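Side-chain contacts in type III effector HopU1 (Pseudomonas syringae pv. tomato, PDB 3U0J), which probably transfers ADP-ribose from NAD+ to arginine side chains of host proteins, as a secreted effector acting on plant immunity: residues F50-H55 and L63-L68; A58-L63 and A100-S105; S93-H98 and S153-L158; R118-Y123 and P146-L151. One frame throughout, in Å; residues are numbered along the deposited sequence.

Contact 1. Residues F50-H55 and L63-L68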
loop_
_atom_site.group_PDB
_atom_site.type_symbol
_atom_site.label_atom_id
_atom_site.label_comp_id
_atom_site.label_asym_id
_atom_site.label_seq_id
_atom_site.Cartn_x
_atom_site.Cartn_y
_atom_site.Cartn_z
ATOM N N PHE A 50 8.733 2.717 -17.031
ATOM C CA PHE A 50 9.271 2.775 -15.684
ATOM C C PHE A 50 9.501 1.378 -15.204
ATOM O O PHE A 50 10.588 1.052 -14.715
ATOM C CB PHE A 50 8.299 3.467 -14.721
ATOM C CG PHE A 50 8.549 3.150 -13.255
ATOM C CD1 PHE A 50 9.514 3.837 -12.527
ATOM C CD2 PHE A 50 7.818 2.168 -12.606
ATOM C CE1 PHE A 50 9.748 3.544 -11.169
ATOM C CE2 PHE A 50 8.048 1.878 -11.262
ATOM C CZ PHE A 50 9.015 2.576 -10.547
ATOM N N ALA A 51 8.466 0.555 -15.336
ATOM C CA ALA A 51 8.489 -0.786 -14.778
ATOM C C ALA A 51 9.451 -1.686 -15.528
ATOM O O ALA A 51 9.920 -2.708 -14.991
ATOM C CB ALA A 51 7.088 -1.388 -14.778
ATOM N N ALA A 52 9.734 -1.318 -16.774
ATOM C CA ALA A 52 10.518 -2.190 -17.631
ATOM C C ALA A 52 11.954 -2.129 -17.180
ATOM O O ALA A 52 12.735 -3.047 -17.432
ATOM C CB ALA A 52 10.396 -1.778 -19.080
ATOM N N ARG A 53 12.290 -1.041 -16.499
ATOM C CA ARG A 53 13.644 -0.829 -16.001
ATOM C C ARG A 53 13.901 -1.416 -14.620
ATOM O O ARG A 53 15.048 -1.484 -14.196
ATOM C CB ARG A 53 13.991 0.662 -15.989
ATOM C CG ARG A 53 14.524 1.204 -17.318
ATOM C CD ARG A 53 15.113 2.609 -17.111
ATOM N NE ARG A 53 14.193 3.432 -16.325
ATOM C CZ ARG A 53 13.331 4.299 -16.851
ATOM N NH1 ARG A 53 13.293 4.480 -18.171
ATOM N NH2 ARG A 53 12.516 4.991 -16.057
ATOM N N LEU A 54 12.850 -1.826 -13.914
ATOM C CA LEU A 54 13.032 -2.424 -12.594
ATOM C C LEU A 54 13.824 -3.727 -12.675
ATOM O O LEU A 54 13.748 -4.464 -13.645
ATOM C CB LEU A 54 11.687 -2.700 -11.916
ATOM C CG LEU A 54 10.737 -1.538 -11.628
ATOM C CD1 LEU A 54 9.397 -2.041 -11.044
ATOM C CD2 LEU A 54 11.399 -0.588 -10.697
ATOM N N HIS A 55 14.573 -4.023 -11.633
ATOM C CA HIS A 55 15.241 -5.293 -11.553
ATOM C C HIS A 55 14.346 -6.283 -10.852
ATOM O O HIS A 55 13.700 -5.959 -9.855
ATOM C CB HIS A 55 16.561 -5.129 -10.808
ATOM C CG HIS A 55 17.519 -4.230 -11.513
ATOM N ND1 HIS A 55 17.712 -2.917 -11.147
ATOM C CD2 HIS A 55 18.291 -4.435 -12.605
ATOM C CE1 HIS A 55 18.587 -2.355 -11.964
ATOM N NE2 HIS A 55 18.949 -3.256 -12.860
ATOM N N LEU A 63 8.473 -12.134 -12.209
ATOM C CA LEU A 63 7.624 -11.732 -13.315
ATOM C C LEU A 63 7.987 -10.350 -13.788
ATOM O O LEU A 63 7.924 -9.406 -13.000
ATOM C CB LEU A 63 6.173 -11.699 -12.869
ATOM C CG LEU A 63 5.566 -13.071 -12.606
ATOM C CD1 LEU A 63 4.091 -12.928 -12.255
ATOM C CD2 LEU A 63 5.755 -13.969 -13.820
ATOM N N SER A 64 8.337 -10.215 -15.069
ATOM C CA SER A 64 8.646 -8.903 -15.626
ATOM C C SER A 64 7.375 -8.128 -15.959
ATOM O O SER A 64 6.257 -8.644 -15.874
ATOM C CB SER A 64 9.503 -9.032 -16.879
ATOM O OG SER A 64 8.801 -9.724 -17.897
ATOM N N ILE A 65 7.543 -6.874 -16.333
ATOM C CA ILE A 65 6.384 -6.085 -16.654
ATOM C C ILE A 65 5.646 -6.745 -17.820
ATOM O O ILE A 65 4.426 -6.727 -17.870
ATOM C CB ILE A 65 6.753 -4.608 -16.946
ATOM C CG1 ILE A 65 5.496 -3.751 -17.120
ATOM C CG2 ILE A 65 7.631 -4.503 -18.174
ATOM C CD1 ILE A 65 4.456 -3.921 -16.017
ATOM N N ASP A 66 6.380 -7.345 -18.752
ATOM C CA ASP A 66 5.725 -8.010 -19.873
ATOM C C ASP A 66 4.925 -9.203 -19.353
ATOM O O ASP A 66 3.748 -9.350 -19.661
ATOM C CB ASP A 66 6.726 -8.444 -20.940
ATOM C CG ASP A 66 7.312 -7.273 -21.710
ATOM O OD1 ASP A 66 6.685 -6.189 -21.709
ATOM O OD2 ASP A 66 8.398 -7.437 -22.317
ATOM N N ASP A 67 5.553 -10.051 -18.548
ATOM C CA ASP A 67 4.815 -11.115 -17.888
ATOM C C ASP A 67 3.571 -10.591 -17.156
ATOM O O ASP A 67 2.521 -11.234 -17.160
ATOM C CB ASP A 67 5.709 -11.853 -16.898
ATOM C CG ASP A 67 6.896 -12.507 -17.558
ATOM O OD1 ASP A 67 6.770 -12.933 -18.734
ATOM O OD2 ASP A 67 7.952 -12.602 -16.882
ATOM N N LEU A 68 3.677 -9.440 -16.508
ATOM C CA LEU A 68 2.524 -8.925 -15.779
ATOM C C LEU A 68 1.466 -8.388 -16.727
ATOM O O LEU A 68 0.269 -8.666 -16.561
ATOM C CB LEU A 68 2.932 -7.842 -14.795
ATOM C CG LEU A 68 3.712 -8.400 -13.616
ATOM C CD1 LEU A 68 4.171 -7.256 -12.742
ATOM C CD2 LEU A 68 2.869 -9.413 -12.843
HETATM O O HOH W 1 10.167 -5.582 -15.508
#

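Contact 2. Residues A58-L63 and A100-S105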
loop_
_atom_site.group_PDB
_atom_site.type_symbol
_atom_site.label_atom_id
_atom_site.label_comp_id
_atom_site.label_asym_id
_atom_site.label_seq_id
_atom_site.Cartn_x
_atom_site.Cartn_y
_atom_site.Cartn_z
ATOM N N ALA A 58 16.346 -12.444 -9.148
ATOM C CA ALA A 58 16.606 -13.676 -9.891
ATOM C C ALA A 58 16.496 -14.935 -9.013
ATOM O O ALA A 58 16.245 -16.039 -9.516
ATOM C CB ALA A 58 17.966 -13.607 -10.592
ATOM N N GLN A 59 16.675 -14.768 -7.707
ATOM C CA GLN A 59 16.629 -15.903 -6.784
ATOM C C GLN A 59 15.201 -16.371 -6.547
ATOM O O GLN A 59 14.944 -17.203 -5.681
ATOM C CB GLN A 59 17.321 -15.566 -5.451
ATOM C CG GLN A 59 18.773 -15.111 -5.601
ATOM C CD GLN A 59 19.533 -15.898 -6.679
ATOM O OE1 GLN A 59 19.358 -17.119 -6.826
ATOM N NE2 GLN A 59 20.379 -15.196 -7.438
ATOM N N CYS A 60 14.268 -15.829 -7.317
ATOM C CA CYS A 60 12.881 -16.245 -7.198
ATOM C C CYS A 60 12.304 -16.474 -8.598
ATOM O O CYS A 60 12.990 -16.254 -9.598
ATOM C CB CYS A 60 12.072 -15.199 -6.416
ATOM S SG CYS A 60 11.408 -13.788 -7.399
ATOM N N PHE A 61 11.059 -16.929 -8.680
ATOM C CA PHE A 61 10.398 -16.995 -9.975
ATOM C C PHE A 61 9.763 -15.636 -10.332
ATOM O O PHE A 61 8.572 -15.397 -10.103
ATOM C CB PHE A 61 9.368 -18.126 -10.028
ATOM C CG PHE A 61 8.869 -18.402 -11.408
ATOM C CD1 PHE A 61 9.662 -19.112 -12.313
ATOM C CD2 PHE A 61 7.631 -17.921 -11.821
ATOM C CE1 PHE A 61 9.226 -19.362 -13.607
ATOM C CE2 PHE A 61 7.181 -18.162 -13.113
ATOM C CZ PHE A 61 7.988 -18.888 -14.014
ATOM N N GLY A 62 10.577 -14.752 -10.892
ATOM C CA GLY A 62 10.190 -13.370 -11.064
ATOM C C GLY A 62 9.381 -13.102 -12.305
ATOM O O GLY A 62 9.577 -13.757 -13.324
ATOM N N LEU A 63 8.473 -12.134 -12.209
ATOM C CA LEU A 63 7.624 -11.732 -13.315
ATOM C C LEU A 63 7.987 -10.350 -13.788
ATOM O O LEU A 63 7.924 -9.406 -13.000
ATOM C CB LEU A 63 6.173 -11.699 -12.869
ATOM C CG LEU A 63 5.566 -13.071 -12.606
ATOM C CD1 LEU A 63 4.091 -12.928 -12.255
ATOM C CD2 LEU A 63 5.755 -13.969 -13.820
ATOM N N ALA A 100 4.821 -6.738 -3.771
ATOM C CA ALA A 100 5.837 -7.765 -3.933
ATOM C C ALA A 100 7.137 -7.374 -3.266
ATOM O O ALA A 100 7.339 -6.233 -2.874
ATOM C CB ALA A 100 6.082 -8.048 -5.412
ATOM N N GLN A 101 8.038 -8.337 -3.177
ATOM C CA GLN A 101 9.295 -8.129 -2.494
ATOM C C GLN A 101 10.423 -8.291 -3.500
ATOM O O GLN A 101 11.584 -8.273 -3.107
ATOM C CB GLN A 101 9.440 -9.183 -1.402
ATOM C CG GLN A 101 9.782 -8.662 -0.029
ATOM C CD GLN A 101 8.631 -7.900 0.649
ATOM O OE1 GLN A 101 7.444 -8.226 0.479
ATOM N NE2 GLN A 101 8.993 -6.885 1.443
ATOM N N ASP A 102 10.084 -8.443 -4.788
ATOM C CA ASP A 102 11.046 -8.845 -5.814
ATOM C C ASP A 102 11.571 -7.774 -6.724
ATOM O O ASP A 102 12.394 -8.083 -7.572
ATOM C CB ASP A 102 10.436 -9.842 -6.776
ATOM C CG ASP A 102 9.628 -10.887 -6.098
ATOM O OD1 ASP A 102 10.026 -11.296 -4.978
ATOM O OD2 ASP A 102 8.603 -11.299 -6.697
ATOM N N TYR A 103 11.072 -6.546 -6.626
ATOM C CA TYR A 103 11.526 -5.496 -7.549
ATOM C C TYR A 103 12.274 -4.409 -6.800
ATOM O O TYR A 103 11.924 -4.070 -5.666
ATOM C CB TYR A 103 10.354 -4.887 -8.337
ATOM C CG TYR A 103 9.446 -5.935 -8.893
ATOM C CD1 TYR A 103 9.729 -6.536 -10.094
ATOM C CD2 TYR A 103 8.336 -6.364 -8.194
ATOM C CE1 TYR A 103 8.930 -7.511 -10.599
ATOM C CE2 TYR A 103 7.525 -7.344 -8.695
ATOM C CZ TYR A 103 7.827 -7.915 -9.906
ATOM O OH TYR A 103 7.037 -8.905 -10.442
ATOM N N SER A 104 13.310 -3.874 -7.438
ATOM C CA SER A 104 13.998 -2.705 -6.930
ATOM C C SER A 104 14.447 -1.846 -8.106
ATOM O O SER A 104 14.745 -2.356 -9.196
ATOM C CB SER A 104 15.187 -3.106 -6.044
ATOM O OG SER A 104 15.995 -1.981 -5.741
ATOM N N SER A 105 14.474 -0.535 -7.893
ATOM C CA SER A 105 15.036 0.388 -8.868
ATOM C C SER A 105 16.510 0.088 -9.065
ATOM O O SER A 105 17.052 0.351 -10.130
ATOM C CB SER A 105 14.914 1.810 -8.356
ATOM O OG SER A 105 15.551 1.926 -7.095
HETATM O O HOH W 2 7.399 -11.533 -9.604
#

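Contact 3. Residues S93-H98 and S153-L158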
loop_
_atom_site.group_PDB
_atom_site.type_symbol
_atom_site.label_atom_id
_atom_site.label_comp_id
_atom_site.label_asym_id
_atom_site.label_seq_id
_atom_site.Cartn_x
_atom_site.Cartn_y
_atom_site.Cartn_z
ATOM N N SER A 93 -0.695 -4.190 -12.520
ATOM C CA SER A 93 0.749 -4.383 -12.385
ATOM C C SER A 93 1.355 -3.496 -11.295
ATOM O O SER A 93 2.237 -3.925 -10.551
ATOM C CB SER A 93 1.459 -4.129 -13.725
ATOM O OG SER A 93 0.946 -4.972 -14.738
ATOM N N ALA A 94 0.890 -2.254 -11.213
ATOM C CA ALA A 94 1.387 -1.347 -10.205
ATOM C C ALA A 94 1.002 -1.901 -8.828
ATOM O O ALA A 94 1.823 -1.927 -7.913
ATOM C CB ALA A 94 0.841 0.024 -10.418
ATOM N N ILE A 95 -0.228 -2.378 -8.670
ATOM C CA ILE A 95 -0.587 -2.950 -7.376
ATOM C C ILE A 95 0.289 -4.168 -7.087
ATOM O O ILE A 95 0.893 -4.277 -6.021
ATOM C CB ILE A 95 -2.028 -3.405 -7.332
ATOM C CG1 ILE A 95 -2.977 -2.218 -7.344
ATOM C CG2 ILE A 95 -2.259 -4.255 -6.105
ATOM C CD1 ILE A 95 -4.396 -2.646 -7.610
ATOM N N TYR A 96 0.349 -5.085 -8.044
ATOM C CA TYR A 96 1.163 -6.286 -7.894
ATOM C C TYR A 96 2.586 -5.930 -7.468
ATOM O O TYR A 96 3.069 -6.416 -6.448
ATOM C CB TYR A 96 1.190 -7.087 -9.197
ATOM C CG TYR A 96 1.901 -8.423 -9.099
ATOM C CD1 TYR A 96 3.281 -8.508 -9.213
ATOM C CD2 TYR A 96 1.188 -9.602 -8.919
ATOM C CE1 TYR A 96 3.939 -9.735 -9.136
ATOM C CE2 TYR A 96 1.825 -10.829 -8.845
ATOM C CZ TYR A 96 3.199 -10.899 -8.950
ATOM O OH TYR A 96 3.843 -12.126 -8.864
ATOM N N MET A 97 3.243 -5.070 -8.245
ATOM C CA MET A 97 4.645 -4.740 -8.015
ATOM C C MET A 97 4.838 -4.075 -6.663
ATOM O O MET A 97 5.871 -4.258 -6.022
ATOM C CB MET A 97 5.194 -3.849 -9.121
ATOM C CG MET A 97 5.414 -4.583 -10.423
ATOM S SD MET A 97 5.942 -3.495 -11.752
ATOM C CE MET A 97 7.084 -4.620 -12.511
ATOM N N HIS A 98 3.838 -3.330 -6.212
ATOM C CA HIS A 98 3.925 -2.691 -4.900
ATOM C C HIS A 98 3.767 -3.678 -3.727
ATOM O O HIS A 98 4.290 -3.428 -2.635
ATOM C CB HIS A 98 2.896 -1.574 -4.793
ATOM C CG HIS A 98 3.191 -0.576 -3.720
ATOM N ND1 HIS A 98 4.041 0.489 -3.911
ATOM C CD2 HIS A 98 2.729 -0.468 -2.449
ATOM C CE1 HIS A 98 4.101 1.208 -2.801
ATOM N NE2 HIS A 98 3.308 0.654 -1.903
ATOM N N SER A 153 -4.136 5.800 -9.243
ATOM C CA SER A 153 -5.226 5.560 -10.182
ATOM C C SER A 153 -5.860 4.199 -9.934
ATOM O O SER A 153 -7.077 4.075 -9.920
ATOM C CB SER A 153 -4.745 5.658 -11.632
ATOM O OG SER A 153 -5.810 5.448 -12.546
ATOM N N ALA A 154 -5.030 3.180 -9.731
ATOM C CA ALA A 154 -5.547 1.842 -9.524
ATOM C C ALA A 154 -6.521 1.844 -8.366
ATOM O O ALA A 154 -7.655 1.359 -8.491
ATOM C CB ALA A 154 -4.435 0.871 -9.264
ATOM N N LEU A 155 -6.080 2.382 -7.233
ATOM C CA LEU A 155 -6.931 2.374 -6.056
ATOM C C LEU A 155 -8.195 3.182 -6.325
ATOM O O LEU A 155 -9.262 2.828 -5.857
ATOM C CB LEU A 155 -6.192 2.910 -4.839
ATOM C CG LEU A 155 -4.793 2.349 -4.556
ATOM C CD1 LEU A 155 -4.255 2.905 -3.243
ATOM C CD2 LEU A 155 -4.745 0.823 -4.544
ATOM N N ASN A 156 -8.088 4.259 -7.090
ATOM C CA ASN A 156 -9.266 5.064 -7.378
ATOM C C ASN A 156 -10.295 4.291 -8.221
ATOM O O ASN A 156 -11.473 4.237 -7.848
ATOM C CB ASN A 156 -8.901 6.422 -8.006
ATOM C CG ASN A 156 -8.499 7.478 -6.960
ATOM O OD1 ASN A 156 -8.910 7.411 -5.814
ATOM N ND2 ASN A 156 -7.707 8.466 -7.374
ATOM N N ARG A 157 -9.846 3.704 -9.341
ATOM C CA ARG A 157 -10.667 2.835 -10.185
ATOM C C ARG A 157 -11.378 1.781 -9.332
ATOM O O ARG A 157 -12.563 1.537 -9.499
ATOM C CB ARG A 157 -9.789 2.083 -11.186
ATOM C CG ARG A 157 -9.807 2.518 -12.650
ATOM C CD ARG A 157 -9.238 3.859 -12.765
ATOM N NE ARG A 157 -8.414 4.153 -13.944
ATOM C CZ ARG A 157 -8.840 4.848 -15.000
ATOM N NH1 ARG A 157 -10.112 5.212 -15.098
ATOM N NH2 ARG A 157 -8.001 5.162 -15.971
ATOM N N LEU A 158 -10.650 1.136 -8.428
ATOM C CA LEU A 158 -11.232 0.062 -7.618
ATOM C C LEU A 158 -12.184 0.565 -6.542
ATOM O O LEU A 158 -13.250 -0.011 -6.334
ATOM C CB LEU A 158 -10.150 -0.796 -6.955
ATOM C CG LEU A 158 -9.321 -1.784 -7.779
ATOM C CD1 LEU A 158 -8.070 -2.211 -6.998
ATOM C CD2 LEU A 158 -10.142 -2.994 -8.228
#

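Contact 4. Residues R118-Y123 and P146-L151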
loop_
_atom_site.group_PDB
_atom_site.type_symbol
_atom_site.label_atom_id
_atom_site.label_comp_id
_atom_site.label_asym_id
_atom_site.label_seq_id
_atom_site.Cartn_x
_atom_site.Cartn_y
_atom_site.Cartn_z
ATOM N N ARG A 118 9.115 -0.074 -0.555
ATOM C CA ARG A 118 9.789 0.641 0.516
ATOM C C ARG A 118 10.419 1.946 0.055
ATOM O O ARG A 118 10.331 2.943 0.739
ATOM C CB ARG A 118 10.843 -0.235 1.182
ATOM C CG ARG A 118 11.306 0.301 2.524
ATOM C CD ARG A 118 12.199 -0.705 3.164
ATOM N NE ARG A 118 11.494 -1.930 3.533
ATOM C CZ ARG A 118 10.610 -1.998 4.524
ATOM N NH1 ARG A 118 10.294 -0.894 5.209
ATOM N NH2 ARG A 118 10.030 -3.158 4.823
ATOM N N GLU A 119 11.051 1.939 -1.111
ATOM C CA GLU A 119 11.657 3.152 -1.633
ATOM C C GLU A 119 10.576 4.194 -1.855
ATOM O O GLU A 119 10.760 5.367 -1.532
ATOM C CB GLU A 119 12.408 2.868 -2.929
ATOM C CG GLU A 119 13.037 4.089 -3.570
ATOM C CD GLU A 119 13.852 3.753 -4.811
ATOM O OE1 GLU A 119 13.868 2.567 -5.219
ATOM O OE2 GLU A 119 14.487 4.683 -5.377
ATOM N N VAL A 120 9.431 3.752 -2.381
ATOM C CA VAL A 120 8.320 4.651 -2.691
ATOM C C VAL A 120 7.660 5.184 -1.434
ATOM O O VAL A 120 7.505 6.387 -1.272
ATOM C CB VAL A 120 7.274 3.970 -3.601
ATOM C CG1 VAL A 120 5.960 4.746 -3.587
ATOM C CG2 VAL A 120 7.815 3.862 -5.010
ATOM N N ASN A 121 7.290 4.279 -0.537
ATOM C CA ASN A 121 6.681 4.661 0.734
ATOM C C ASN A 121 7.582 5.624 1.476
ATOM O O ASN A 121 7.132 6.688 1.899
ATOM C CB ASN A 121 6.399 3.434 1.596
ATOM C CG ASN A 121 5.195 2.652 1.117
ATOM O OD1 ASN A 121 4.485 3.079 0.210
ATOM N ND2 ASN A 121 4.959 1.506 1.725
ATOM N N ASN A 122 8.859 5.265 1.607
ATOM C CA ASN A 122 9.810 6.131 2.278
ATOM C C ASN A 122 9.912 7.504 1.622
ATOM O O ASN A 122 9.929 8.532 2.312
ATOM C CB ASN A 122 11.177 5.459 2.396
ATOM C CG ASN A 122 11.286 4.610 3.646
ATOM O OD1 ASN A 122 10.288 4.351 4.304
ATOM N ND2 ASN A 122 12.492 4.180 3.980
ATOM N N TYR A 123 9.981 7.514 0.293
ATOM C CA TYR A 123 9.981 8.756 -0.474
ATOM C C TYR A 123 8.762 9.622 -0.130
ATOM O O TYR A 123 8.893 10.778 0.222
ATOM C CB TYR A 123 10.011 8.478 -1.984
ATOM C CG TYR A 123 9.635 9.697 -2.782
ATOM C CD1 TYR A 123 8.317 9.916 -3.177
ATOM C CD2 TYR A 123 10.582 10.657 -3.109
ATOM C CE1 TYR A 123 7.962 11.045 -3.899
ATOM C CE2 TYR A 123 10.237 11.792 -3.822
ATOM C CZ TYR A 123 8.929 11.983 -4.214
ATOM O OH TYR A 123 8.584 13.120 -4.912
ATOM N N PRO A 146 5.825 7.908 -12.067
ATOM C CA PRO A 146 5.016 7.045 -12.926
ATOM C C PRO A 146 4.336 5.935 -12.130
ATOM O O PRO A 146 3.231 5.550 -12.465
ATOM C CB PRO A 146 6.041 6.451 -13.886
ATOM C CG PRO A 146 7.169 7.372 -13.861
ATOM C CD PRO A 146 7.231 7.942 -12.498
ATOM N N HIS A 147 4.978 5.439 -11.081
ATOM C CA HIS A 147 4.391 4.386 -10.255
ATOM C C HIS A 147 3.444 4.955 -9.196
ATOM O O HIS A 147 2.397 4.369 -8.887
ATOM C CB HIS A 147 5.490 3.557 -9.581
ATOM C CG HIS A 147 4.972 2.531 -8.619
ATOM N ND1 HIS A 147 4.577 1.271 -9.018
ATOM C CD2 HIS A 147 4.797 2.573 -7.275
ATOM C CE1 HIS A 147 4.178 0.582 -7.963
ATOM N NE2 HIS A 147 4.303 1.346 -6.892
ATOM N N ILE A 148 3.814 6.088 -8.619
ATOM C CA ILE A 148 2.959 6.649 -7.594
ATOM C C ILE A 148 1.611 6.936 -8.219
ATOM O O ILE A 148 0.566 6.620 -7.644
ATOM C CB ILE A 148 3.553 7.922 -6.978
ATOM C CG1 ILE A 148 4.779 7.558 -6.134
ATOM C CG2 ILE A 148 2.523 8.595 -6.128
ATOM C CD1 ILE A 148 5.617 8.729 -5.689
ATOM N N LYS A 149 1.651 7.497 -9.423
ATOM C CA LYS A 149 0.437 7.902 -10.099
ATOM C C LYS A 149 -0.348 6.673 -10.500
ATOM O O LYS A 149 -1.554 6.624 -10.311
ATOM C CB LYS A 149 0.727 8.813 -11.303
ATOM C CG LYS A 149 1.515 10.081 -10.958
ATOM C CD LYS A 149 1.378 11.154 -12.035
ATOM C CE LYS A 149 1.786 10.647 -13.429
ATOM N NZ LYS A 149 1.490 11.638 -14.516
ATOM N N MET A 150 0.331 5.663 -11.031
ATOM C CA MET A 150 -0.378 4.485 -11.493
ATOM C C MET A 150 -1.085 3.814 -10.326
ATOM O O MET A 150 -2.251 3.437 -10.451
ATOM C CB MET A 150 0.546 3.514 -12.229
ATOM C CG MET A 150 -0.166 2.681 -13.318
ATOM S SD MET A 150 -1.264 3.574 -14.456
ATOM C CE MET A 150 -2.231 2.199 -14.909
ATOM N N LEU A 151 -0.402 3.695 -9.185
ATOM C CA LEU A 151 -0.994 3.037 -8.016
ATOM C C LEU A 151 -2.192 3.838 -7.510
ATOM O O LEU A 151 -3.249 3.275 -7.201
ATOM C CB LEU A 151 0.024 2.878 -6.892
ATOM C CG LEU A 151 0.044 1.556 -6.112
ATOM C CD1 LEU A 151 0.429 1.784 -4.670
ATOM C CD2 LEU A 151 -1.255 0.802 -6.182
#

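Contact 1. Residues F50-H55 and L63-L68
Ala52 and Ile65 make the closest backbone approach, their CA atoms 5.8 Å apart, with Ala52 on helix 41-52 and Ile65 at the start of helix 65-71. No direct hydrogen bond crosses between the segments. A water does so instead, donating to Ala51 O at 2.9 Å and accepting from Ile65 N at 3.0 Å, which gives a partner to an amide at the start of a helix, where no preceding turn can supply one. Ile65 carries the apolar contact with both of its branches. Its CG1 stands anti to the backbone N (chi1 -173°) and lies 3.7 Å from Ala51 CB, with CD1 over the same methyl. That torsion leaves CG2 facing Ala52, 3.7 Å from Ala52 CA and 4.0 Å from Ala52 CB. Two alanines suit this place because their short side chains let a beta-branched residue come close to the helix backbone. Phe47 and Tyr48 of helix 41-52 and Ser93 of helix 89-99 also touch Ile65. Ser64 N donates to Asp67 OD2 at 3.0 Å, reaching the anti side of that oxygen from 32° out of the carboxylate plane. The return bond, from Asp67 N to Ser64 OG, is weak at 3.3 Å. Small, polar Ser64 and acidic Asp67 suit these roles, and together they form a capping box, a classic N-terminal start for an alpha-helix, here fitted against the preceding helix.

Contact 2. Residues A58-L63 and A100-S105
Leu63 and Tyr103 are joined by the direct hydrogen bond of this contact, in which Tyr103 OH donates to Leu63 O at 2.8 Å. The phenol meets the carbonyl in its plane, on a lone pair, with a C=O...donor angle of 139°, and Leu63 O lies at the edge of the ring, in plane. Tyrosine suits the spot: the long ring spans the gap from strand 103-108, while its hydroxyl can both give and take a bond.

The water-mediated bonds use that second capacity. One water donates to Tyr103 OH at 2.8 Å and to Asp102 OD2 at 3.2 Å, and accepts from Leu63 N at 2.9 Å. Both backbone polar atoms of Leu63 are thus tied to the strand side.

Van der Waals contact comes from Cys60. With chi1 at 85°, its SG is placed over the flat face of the Asp102 carboxylate, 3.6 Å from Asp102 CG and almost as near to both oxygens; this is packing by a polarisable sulfur.

Chemically, the irregular loop between strand 55-56 and helix 65-71 is held against the start of strand 103-108 by polar bonds more than by apolar burial, and the adjacent carboxylate would probably disfavour loss of the Cys60 proton.

Contact 3. Residues S93-H98 and S153-L158
Ile95 of helix 89-99 projects onto Ala154, Leu155 and Leu158 of helix 145-162, and every touch across the contact passes through this one side chain. Its CG1 is anti to the carbonyl carbon (chi1 -70°), and chi2 of 167° stretches CD1 onward, so that the longer branch extends straight at the other helix. CG1 and CD1 both rest on the Ala154 methyl, with Ile95 CD1 3.9 Å from Ala154 CB. Here the small alanine makes room: the CA atoms of Ile95 and Ala154 come within 7.2 Å, the nearest pair of the two segments. Leu158, one turn on, reaches back toward the isoleucine. With its CG likewise anti to the carbonyl carbon and the chain beyond extended, it brings Leu158 CD1 within 3.7 Å of Ile95 CD1, and the two side chains meet tip to tip. Leu155 starts off to one side; its chain runs on to CD1, and the other methyl, CD2, turns inward to 4.5 Å from Ile95 CG1, a looser touch at the flank.

All four residues are buried and apolar, as befits an interface with no hydrogen bond across it. On the edge, the salt bridge of Arg157 with Glu91, an acid that Ser153 OG also meets, links the same two helices through polar groups. The axes of the two segments pass 10.2 Å apart at 117°. Together with Leu151, the three partners of Ile95 form a four-residue diamond on helix 145-162, and Ile95 enters it in knobs-into-holes fashion, within the helical core of the fold.

Contact 4. Residues R118-Y123 and P146-L151
Val120 and Ile148 are the nearest CA pair of the two segments, 7.5 Å apart, on helix 116-126 and helix 145-162; the axes of the two segments lie 11.2 Å apart, nearly perpendicular at 87°. The close-packed part is buried and centred on Val120, whose two methyls divide the work. CG1, anti to the backbone N (chi1 164°), meets Ile148 CG1 at 4.0 Å as the two side chains slide past each other in opposite directions. CG2 approaches the ring of His147 obliquely, 4.0 Å from His147 CD2. Compact, branched valine can serve both neighbours at once. The imidazole contributes carbon to this packing, while its NE2 is hydrogen-bonded to His98 ND1 in helix 89-99, a bond that would help set the turn of the ring.

Toward the solvent side the contact thins to one partly exposed residue, Tyr123. Its ring crosses Ile148 at about a right angle, with Tyr123 CE1 3.8 Å from Ile148 CD1. A tyrosine suits this border, since carbon packs inward while the hydroxyl bonds to Asp141 N and His140 ND1.

Among its neighbours, this crossing has helix 41-52 beside His147 through Phe47, helix 89-99 alongside through His98, which also touches Asn121, and the loop residue Met246 against Ile148.

In the fold
Contacts 1 and 2 lie on one flank of the chain, centres about 10 Å apart; they share Leu63 and are tied by a probable backbone hydrogen bond between His55 and Ser104 of neighbouring strands. Their segments alternate along the sequence, so the two closures interlock. Contacts 3 and 4, centres about 11 Å apart and nearer the middle of the chain, both use helix 145-162, and contact 4 is nested inside the loop closed by contact 3. Helix 89-99 connects the groups, Tyr96 and Met97 packing on contacts 1 and 2 while Ile95 carries contact 3, so these helices and the small antiparallel sheet appear to pack as one unit.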